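Local coordinates for protein endonuclease V (Homo sapiens, PDB 6OZE) that probably cleaves RNA at or near inosine in a metal-dependent reaction, as an inosine-specific endoribonuclease with an RNase H-like catalytic domain, at residues S7-E12 and P82-F87; G121-R126 and K147-V152. The protein carries 4 engineered substitutions. All blocks are in the same frame, centred on the assembly; numbering follows the deposited sequence. Where two conformers were deposited one is given.

Contact 1 (S7-E12 and P82-F87); sequences SLWKRE and PYVSGF
Trp9 and Phe87 join the N-terminal helix 3-17 of this RNase H-like endonuclease V to the loop between strand 69-78 and helix 89-106, which bends into a type II beta turn from Val84 to Phe87. The tight part lies where the two aromatic side chains meet. The planes of the Trp9 six-membered ring and the Phe87 ring differ by 28°, yet the rings are displaced laterally to centroids 5.7 Å apart, with little face-to-face overlap. Phe87 CB instead sits 3.7 Å from Trp9 CE3, and Trp9 CB packs against CD1 and CE1 of Phe87. A chi1 of -61° puts Phe87 CG beside the backbone N, and the ring beyond it touches both Trp9 and Lys10; Leu6 and Gln13 also touch Phe87. An alanine in place of Phe87 would keep CB against Trp9 CE3, but would probably open a gap beside Trp9 CB and leave Lys10 CG and CE without the ring they pack on. Farther round the same six-membered ring the packing thins: Trp9 CH2 has Pro82 O 3.5 Å away at the ring edge and Pro82 CG at 3.8 Å, and Val84 CG2 reaches only within 4.3 Å of CZ3. No hydrogen bond links the two segments. On the solvent side Lys10 runs extended beyond CG, its CE 3.9 Å from Phe87 CZ; Lys10 CG meets the ring edge in plane, 3.5 Å from that same CZ.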
ATOM      1  N   SER A   7      -2.951 -22.640  -8.978  1.00 43.50           N
ATOM      2  CA  SER A   7      -4.244 -23.059  -8.446  1.00 40.09           C
ATOM      3  C   SER A   7      -4.290 -22.921  -6.927  1.00 37.94           C
ATOM      4  O   SER A   7      -5.268 -22.403  -6.373  1.00 39.13           O
ATOM      5  CB  SER A   7      -4.536 -24.501  -8.867  1.00 46.38           C
ATOM      6  OG  SER A   7      -5.696 -24.990  -8.218  1.00 53.11           O
ATOM      7  N   LEU A   8      -3.241 -23.375  -6.238  1.00 35.26           N
ATOM      8  CA  LEU A   8      -3.212 -23.268  -4.782  1.00 33.96           C
ATOM      9  C   LEU A   8      -3.042 -21.826  -4.314  1.00 36.87           C
ATOM     10  O   LEU A   8      -3.594 -21.451  -3.275  1.00 33.65           O
ATOM     11  CB  LEU A   8      -2.127 -24.180  -4.206  1.00 34.68           C
ATOM     12  CG  LEU A   8      -2.456 -25.665  -4.377  1.00 39.73           C
ATOM     13  CD1 LEU A   8      -1.324 -26.517  -3.861  1.00 42.14           C
ATOM     14  CD2 LEU A   8      -3.749 -26.014  -3.657  1.00 45.44           C
ATOM     15  N   TRP A   9      -2.279 -21.012  -5.048  1.00 31.87           N
ATOM     16  CA  TRP A   9      -2.197 -19.586  -4.733  1.00 32.29           C
ATOM     17  C   TRP A   9      -3.561 -18.921  -4.857  1.00 30.57           C
ATOM     18  O   TRP A   9      -3.959 -18.124  -3.996  1.00 32.03           O
ATOM     19  CB  TRP A   9      -1.204 -18.905  -5.674  1.00 30.03           C
ATOM     20  CG  TRP A   9       0.208 -18.898  -5.199  1.00 32.01           C
ATOM     21  CD1 TRP A   9       0.683 -19.371  -4.011  1.00 34.53           C
ATOM     22  CD2 TRP A   9       1.336 -18.380  -5.909  1.00 30.90           C
ATOM     23  NE1 TRP A   9       2.044 -19.178  -3.938  1.00 40.25           N
ATOM     24  CE2 TRP A   9       2.468 -18.567  -5.089  1.00 37.08           C
ATOM     25  CE3 TRP A   9       1.498 -17.760  -7.150  1.00 32.60           C
ATOM     26  CZ2 TRP A   9       3.744 -18.169  -5.479  1.00 45.13           C
ATOM     27  CZ3 TRP A   9       2.767 -17.361  -7.532  1.00 37.11           C
ATOM     28  CH2 TRP A   9       3.872 -17.572  -6.704  1.00 40.42           C
ATOM     29  N   LYS A  10      -4.283 -19.218  -5.942  1.00 34.06           N
ATOM     30  CA  LYS A  10      -5.628 -18.676  -6.105  1.00 34.88           C
ATOM     31  C   LYS A  10      -6.522 -19.078  -4.944  1.00 34.79           C
ATOM     32  O   LYS A  10      -7.298 -18.265  -4.428  1.00 32.80           O
ATOM     33  CB  LYS A  10      -6.234 -19.168  -7.418  1.00 40.45           C
ATOM     34  CG  LYS A  10      -5.702 -18.473  -8.656  1.00 45.25           C
ATOM     35  CD  LYS A  10      -6.300 -19.108  -9.908  1.00 50.20           C
ATOM     36  CE  LYS A  10      -5.605 -18.631 -11.171  1.00 56.62           C
ATOM     37  NZ  LYS A  10      -6.138 -19.347 -12.365  1.00 63.92           N
ATOM     38  N   ARG A  11      -6.431 -20.338  -4.524  1.00 33.62           N
ATOM     39  CA  ARG A  11      -7.262 -20.803  -3.424  1.00 32.12           C
ATOM     40  C   ARG A  11      -6.891 -20.101  -2.121  1.00 30.06           C
ATOM     41  O   ARG A  11      -7.763 -19.801  -1.296  1.00 30.75           O
ATOM     42  CB  ARG A  11      -7.117 -22.319  -3.295  1.00 43.10           C
ATOM     43  CG  ARG A  11      -8.280 -22.965  -2.612  1.00 62.36           C
ATOM     44  CD  ARG A  11      -7.818 -23.742  -1.415  1.00 70.71           C
ATOM     45  NE  ARG A  11      -7.679 -25.159  -1.707  1.00 67.56           N
ATOM     46  CZ  ARG A  11      -7.604 -26.096  -0.773  1.00 71.35           C
ATOM     47  NH1 ARG A  11      -7.656 -25.761   0.509  1.00 80.21           N
ATOM     48  NH2 ARG A  11      -7.483 -27.366  -1.120  1.00 54.96           N
ATOM     49  N   GLU A  12      -5.601 -19.827  -1.915  1.00 28.61           N
ATOM     50  CA  GLU A  12      -5.186 -19.124  -0.707  1.00 26.77           C
ATOM     51  C   GLU A  12      -5.621 -17.659  -0.742  1.00 27.77           C
ATOM     52  O   GLU A  12      -6.000 -17.092   0.290  1.00 27.39           O
ATOM     53  CB  GLU A  12      -3.669 -19.263  -0.529  1.00 29.66           C
ATOM     54  CG  GLU A  12      -3.064 -18.501   0.648  1.00 26.68           C
ATOM     55  CD  GLU A  12      -3.473 -19.043   2.013  1.00 26.37           C
ATOM     56  OE1 GLU A  12      -4.327 -19.953   2.075  1.00 28.65           O
ATOM     57  OE2 GLU A  12      -2.938 -18.536   3.027  1.00 29.92           O
ATOM     58  N   PRO A  82       7.980 -17.463  -7.765  1.00 44.77           N
ATOM     59  CA  PRO A  82       7.848 -17.016  -9.155  1.00 46.62           C
ATOM     60  C   PRO A  82       6.973 -15.776  -9.270  1.00 39.38           C
ATOM     61  O   PRO A  82       6.076 -15.533  -8.456  1.00 41.39           O
ATOM     62  CB  PRO A  82       7.210 -18.220  -9.860  1.00 57.87           C
ATOM     63  CG  PRO A  82       6.648 -19.070  -8.758  1.00 59.71           C
ATOM     64  CD  PRO A  82       7.532 -18.852  -7.580  1.00 48.11           C
ATOM     65  N   TYR A  83       7.262 -14.980 -10.294  1.00 45.41           N
ATOM     66  CA  TYR A  83       6.539 -13.748 -10.562  1.00 45.21           C
ATOM     67  C   TYR A  83       5.413 -14.061 -11.541  1.00 47.26           C
ATOM     68  O   TYR A  83       5.669 -14.494 -12.669  1.00 47.56           O
ATOM     69  CB  TYR A  83       7.501 -12.715 -11.151  1.00 54.95           C
ATOM     70  CG  TYR A  83       6.874 -11.386 -11.528  1.00 63.43           C
ATOM     71  CD1 TYR A  83       7.056 -10.261 -10.735  1.00 70.74           C
ATOM     72  CD2 TYR A  83       6.124 -11.251 -12.692  1.00 71.23           C
ATOM     73  CE1 TYR A  83       6.494  -9.043 -11.082  1.00 77.17           C
ATOM     74  CE2 TYR A  83       5.555 -10.044 -13.042  1.00 77.26           C
ATOM     75  CZ  TYR A  83       5.742  -8.944 -12.236  1.00 83.43           C
ATOM     76  OH  TYR A  83       5.177  -7.739 -12.589  1.00 90.62           O
ATOM     77  N   VAL A  84       4.172 -13.855 -11.102  1.00 42.44           N
ATOM     78  CA  VAL A  84       2.996 -14.040 -11.944  1.00 42.55           C
ATOM     79  C   VAL A  84       2.063 -12.872 -11.681  1.00 45.80           C
ATOM     80  O   VAL A  84       1.739 -12.587 -10.524  1.00 39.70           O
ATOM     81  CB  VAL A  84       2.266 -15.363 -11.645  1.00 44.03           C
ATOM     82  CG1 VAL A  84       1.082 -15.536 -12.594  1.00 43.41           C
ATOM     83  CG2 VAL A  84       3.218 -16.542 -11.754  1.00 49.72           C
ATOM     84  N   SER A  85       1.628 -12.200 -12.747  1.00 44.11           N
ATOM     85  CA  SER A  85       0.743 -11.052 -12.591  0.80 44.52           C
ATOM     86  C   SER A  85      -0.511 -11.452 -11.827  1.00 37.14           C
ATOM     87  O   SER A  85      -1.162 -12.451 -12.154  1.00 38.02           O
ATOM     88  CB  SER A  85       0.358 -10.496 -13.962  0.80 46.70           C
ATOM     89  OG  SER A  85       1.476  -9.904 -14.593  0.80 52.17           O
ATOM     90  N   GLY A  86      -0.850 -10.661 -10.809  1.00 40.64           N
ATOM     91  CA  GLY A  86      -1.957 -10.965  -9.936  1.00 33.51           C
ATOM     92  C   GLY A  86      -1.565 -11.687  -8.667  1.00 32.84           C
ATOM     93  O   GLY A  86      -2.419 -11.893  -7.800  1.00 30.71           O
ATOM     94  N   PHE A  87      -0.298 -12.074  -8.538  1.00 31.93           N
ATOM     95  CA  PHE A  87       0.184 -12.876  -7.420  1.00 27.13           C
ATOM     96  C   PHE A  87       1.441 -12.282  -6.791  1.00 30.83           C
ATOM     97  O   PHE A  87       2.166 -12.986  -6.073  1.00 27.12           O
ATOM     98  CB  PHE A  87       0.438 -14.316  -7.881  1.00 26.92           C
ATOM     99  CG  PHE A  87      -0.783 -15.002  -8.401  1.00 28.63           C
ATOM    100  CD1 PHE A  87      -1.642 -15.658  -7.536  1.00 33.31           C
ATOM    101  CD2 PHE A  87      -1.078 -15.003  -9.761  1.00 33.13           C
ATOM    102  CE1 PHE A  87      -2.763 -16.304  -8.004  1.00 32.87           C
ATOM    103  CE2 PHE A  87      -2.206 -15.645 -10.241  1.00 39.77           C
ATOM    104  CZ  PHE A  87      -3.051 -16.297  -9.363  1.00 42.79           C
TER

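Contact 2 (G121-R126 and K147-V152); sequences GVLHHR and KKLLQV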
ATOM      1  N   GLY A 121      -4.806  -2.686  -2.866  1.00 27.72           N
ATOM      2  CA  GLY A 121      -5.650  -3.517  -2.039  1.00 27.95           C
ATOM      3  C   GLY A 121      -6.688  -4.239  -2.864  1.00 30.36           C
ATOM      4  O   GLY A 121      -6.367  -5.137  -3.655  1.00 33.15           O
ATOM      5  N   VAL A 122      -7.952  -3.853  -2.700  1.00 30.93           N
ATOM      6  CA  VAL A 122      -9.010  -4.533  -3.434  1.00 33.02           C
ATOM      7  C   VAL A 122      -9.028  -4.150  -4.908  1.00 32.32           C
ATOM      8  O   VAL A 122      -9.642  -4.859  -5.715  1.00 36.38           O
ATOM      9  CB  VAL A 122     -10.356  -4.377  -2.709  1.00 44.79           C
ATOM     10  CG1 VAL A 122     -10.242  -4.923  -1.289  1.00 52.12           C
ATOM     11  CG2 VAL A 122     -10.761  -2.939  -2.681  1.00 33.39           C
ATOM     12  N   LEU A 123      -8.355  -3.065  -5.293  1.00 30.66           N
ATOM     13  CA  LEU A 123      -8.223  -2.723  -6.712  1.00 30.75           C
ATOM     14  C   LEU A 123      -7.119  -3.621  -7.255  1.00 35.51           C
ATOM     15  O   LEU A 123      -5.938  -3.271  -7.233  1.00 34.07           O
ATOM     16  CB  LEU A 123      -7.875  -1.248  -6.874  1.00 34.59           C
ATOM     17  CG  LEU A 123      -8.066  -0.529  -8.219  1.00 49.77           C
ATOM     18  CD1 LEU A 123      -7.735   0.956  -8.079  1.00 49.33           C
ATOM     19  CD2 LEU A 123      -7.246  -1.138  -9.344  1.00 52.95           C
ATOM     20  N   HIS A 124      -7.512  -4.786  -7.755  1.00 35.82           N
ATOM     21  CA  HIS A 124      -6.547  -5.832  -8.057  1.00 34.81           C
ATOM     22  C   HIS A 124      -7.240  -6.889  -8.905  1.00 37.96           C
ATOM     23  O   HIS A 124      -8.468  -7.004  -8.899  1.00 41.18           O
ATOM     24  CB  HIS A 124      -6.010  -6.427  -6.752  1.00 32.80           C
ATOM     25  CG  HIS A 124      -5.018  -7.534  -6.938  1.00 37.10           C
ATOM     26  ND1 HIS A 124      -5.370  -8.861  -6.868  1.00 41.66           N
ATOM     27  CD2 HIS A 124      -3.684  -7.507  -7.165  1.00 38.56           C
ATOM     28  CE1 HIS A 124      -4.296  -9.610  -7.053  1.00 37.44           C
ATOM     29  NE2 HIS A 124      -3.261  -8.813  -7.238  1.00 40.57           N
ATOM     30  N   HIS A 125      -6.422  -7.673  -9.621  1.00 43.98           N
ATOM     31  CA  HIS A 125      -6.932  -8.700 -10.529  1.00 49.76           C
ATOM     32  C   HIS A 125      -7.985  -9.574  -9.860  1.00 47.09           C
ATOM     33  O   HIS A 125      -8.977  -9.961 -10.490  1.00 52.27           O
ATOM     34  CB  HIS A 125      -5.782  -9.601 -10.992  1.00 51.76           C
ATOM     35  CG  HIS A 125      -4.617  -8.867 -11.578  1.00 48.42           C
ATOM     36  ND1 HIS A 125      -3.840  -7.995 -10.847  1.00 47.38           N
ATOM     37  CD2 HIS A 125      -4.077  -8.900 -12.819  1.00 52.27           C
ATOM     38  CE1 HIS A 125      -2.882  -7.509 -11.615  1.00 48.66           C
ATOM     39  NE2 HIS A 125      -3.003  -8.044 -12.817  1.00 51.85           N
ATOM     40  N   ARG A 126      -7.777  -9.910  -8.586  1.00 48.28           N
ATOM     41  CA  ARG A 126      -8.651 -10.821  -7.861  1.00 49.55           C
ATOM     42  C   ARG A 126      -9.290 -10.162  -6.644  1.00 53.72           C
ATOM     43  O   ARG A 126      -9.769 -10.861  -5.746  1.00 50.00           O
ATOM     44  CB  ARG A 126      -7.871 -12.077  -7.464  1.00 58.38           C
ATOM     45  CG  ARG A 126      -8.711 -13.334  -7.282  1.00 72.26           C
ATOM     46  CD  ARG A 126      -7.852 -14.591  -7.368  1.00 76.68           C
ATOM     47  NE  ARG A 126      -7.605 -14.983  -8.752  1.00 79.15           N
ATOM     48  CZ  ARG A 126      -6.548 -14.614  -9.470  1.00 66.33           C
ATOM     49  NH1 ARG A 126      -5.612 -13.839  -8.940  1.00 49.75           N
ATOM     50  NH2 ARG A 126      -6.428 -15.028 -10.726  1.00 74.28           N
ATOM     51  N   LYS A 147       0.821   4.096  -7.489  1.00 34.02           N
ATOM     52  CA  LYS A 147       1.261   5.208  -8.316  1.00 34.50           C
ATOM     53  C   LYS A 147       0.766   5.109  -9.751  1.00 37.38           C
ATOM     54  O   LYS A 147       0.863   6.094 -10.492  1.00 47.02           O
ATOM     55  CB  LYS A 147       2.791   5.318  -8.263  1.00 41.51           C
ATOM     56  CG  LYS A 147       3.308   5.597  -6.848  1.00 46.48           C
ATOM     57  CD  LYS A 147       4.727   5.098  -6.602  1.00 53.15           C
ATOM     58  CE  LYS A 147       5.101   5.255  -5.127  1.00 53.74           C
ATOM     59  NZ  LYS A 147       6.402   4.612  -4.783  1.00 60.57           N
ATOM     60  N   LYS A 148       0.216   3.964 -10.153  1.00 41.52           N
ATOM     61  CA  LYS A 148      -0.359   3.800 -11.480  1.00 44.87           C
ATOM     62  C   LYS A 148      -1.642   2.985 -11.390  1.00 45.69           C
ATOM     63  O   LYS A 148      -1.858   2.219 -10.447  1.00 43.20           O
ATOM     64  CB  LYS A 148       0.625   3.154 -12.469  1.00 50.96           C
ATOM     65  CG  LYS A 148       1.107   1.774 -12.077  1.00 60.15           C
ATOM     66  CD  LYS A 148       2.015   1.195 -13.158  1.00 75.96           C
ATOM     67  CE  LYS A 148       2.822   0.009 -12.645  1.00 83.42           C
ATOM     68  NZ  LYS A 148       1.958  -1.101 -12.154  1.00 88.07           N
ATOM     69  N   LEU A 149      -2.494   3.156 -12.398  1.00 39.56           N
ATOM     70  CA  LEU A 149      -3.807   2.522 -12.423  1.00 40.37           C
ATOM     71  C   LEU A 149      -3.701   1.082 -12.916  1.00 41.97           C
ATOM     72  O   LEU A 149      -3.263   0.833 -14.045  1.00 43.12           O
ATOM     73  CB  LEU A 149      -4.743   3.321 -13.327  1.00 37.46           C
ATOM     74  CG  LEU A 149      -6.149   2.738 -13.452  1.00 41.31           C
ATOM     75  CD1 LEU A 149      -6.835   2.748 -12.091  1.00 37.78           C
ATOM     76  CD2 LEU A 149      -6.964   3.513 -14.485  1.00 43.54           C
ATOM     77  N   LEU A 150      -4.117   0.135 -12.078  1.00 39.60           N
ATOM     78  CA  LEU A 150      -4.221  -1.261 -12.484  1.00 44.98           C
ATOM     79  C   LEU A 150      -5.523  -1.442 -13.255  1.00 49.24           C
ATOM     80  O   LEU A 150      -6.606  -1.190 -12.718  1.00 43.26           O
ATOM     81  CB  LEU A 150      -4.227  -2.155 -11.247  1.00 47.29           C
ATOM     82  CG  LEU A 150      -3.129  -3.199 -11.043  1.00 53.36           C
ATOM     83  CD1 LEU A 150      -3.513  -4.148  -9.909  1.00 49.42           C
ATOM     84  CD2 LEU A 150      -2.841  -3.962 -12.325  1.00 57.51           C
ATOM     85  N   GLN A 151      -5.432  -1.882 -14.510  1.00 56.68           N
ATOM     86  CA  GLN A 151      -6.608  -1.920 -15.383  1.00 58.53           C
ATOM     87  C   GLN A 151      -7.334  -3.256 -15.232  1.00 52.94           C
ATOM     88  O   GLN A 151      -7.230  -4.161 -16.060  1.00 60.83           O
ATOM     89  CB  GLN A 151      -6.216  -1.616 -16.825  1.00 69.57           C
ATOM     90  CG  GLN A 151      -5.756  -0.175 -17.031  1.00 64.30           C
ATOM     91  CD  GLN A 151      -5.445   0.149 -18.481  1.00 68.76           C
ATOM     92  OE1 GLN A 151      -5.495   1.308 -18.895  1.00 53.72           O
ATOM     93  NE2 GLN A 151      -5.116  -0.876 -19.261  1.00 76.99           N
ATOM     94  N   VAL A 152      -8.114  -3.360 -14.151  1.00 49.47           N
ATOM     95  CA  VAL A 152      -8.855  -4.567 -13.810  1.00 50.15           C
ATOM     96  C   VAL A 152     -10.333  -4.234 -13.634  1.00 54.96           C
ATOM     97  O   VAL A 152     -10.711  -3.089 -13.373  1.00 53.80           O
ATOM     98  CB  VAL A 152      -8.305  -5.256 -12.545  1.00 60.86           C
ATOM     99  CG1 VAL A 152      -6.872  -5.727 -12.769  1.00 62.11           C
ATOM    100  CG2 VAL A 152      -8.389  -4.317 -11.358  1.00 51.60           C
TER
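His125 places its CG anti to the carbonyl carbon (chi1 -53°), and Val152 does the same with CG1 (chi1 -63°). This methyl lies over one face of the imidazole, offset toward the rim. The contact joins two loops of the RNase H-like fold, those that follow the neighbouring parallel strands 115-118 and 142-146 of the central sheet. Val152 CG1 makes a CH-pi contact 4.2 Å from the centroid of the His125 ring and 13° off its normal, the two side chains crossing at about a right angle. The other methyl, CG2, turns to the backbone and lies 3.6 Å from His124 O.

Leu150 carries the middle of the contact. Both its methyls approach CE1 of His125 obliquely from the side of the ring where Val152 CG1 lies, CD2 at 3.6 Å and CD1 at 3.8 Å, while CD1 also packs against the carbonyl oxygen of Leu123. The buried Leu123 slides past Leu150 in the opposite direction and brings CD2 to 3.7 Å from Leu150 CB; Leu155 and Ser202 pack on Leu123 as well. Between Leu150 and Val152 the chain makes an inverse gamma turn centred on Gln151, closed by a weak hydrogen bond from Val152 N to Leu150 O. On either side of the turn's centre, Leu150 and Val152 point toward 121-126, whereas Gln151 points away and its OE1 accepts a hydrogen bond from Asn157 N. Leu123 CD2 lies 3.4 Å from Leu150 O, the same oxygen that takes the weak turn bond.

Overall arrangement
Contact 1 closes before contact 2 opens along the chain, and their centres are about 15 Å apart. The first joins helix 3-17 to the loop leading into helix 89-106; the second joins two loops that leave adjacent parallel strands of the mixed central sheet. They meet directly: Phe87 CZ packs 3.6 Å from Arg126 NH1, and Gly86 CA lies 3.6 Å from His125 ND1. Helix 3-17 also spans both, since Gln13 NE2 hydrogen-bonds Gly86 O and Gln13 touches His124, while Lys17 NZ hydrogen-bonds Arg126 O. The N-terminal helix thus packs on loops that follow strands 69-78 and 115-118, at the C-terminal ends of these strands.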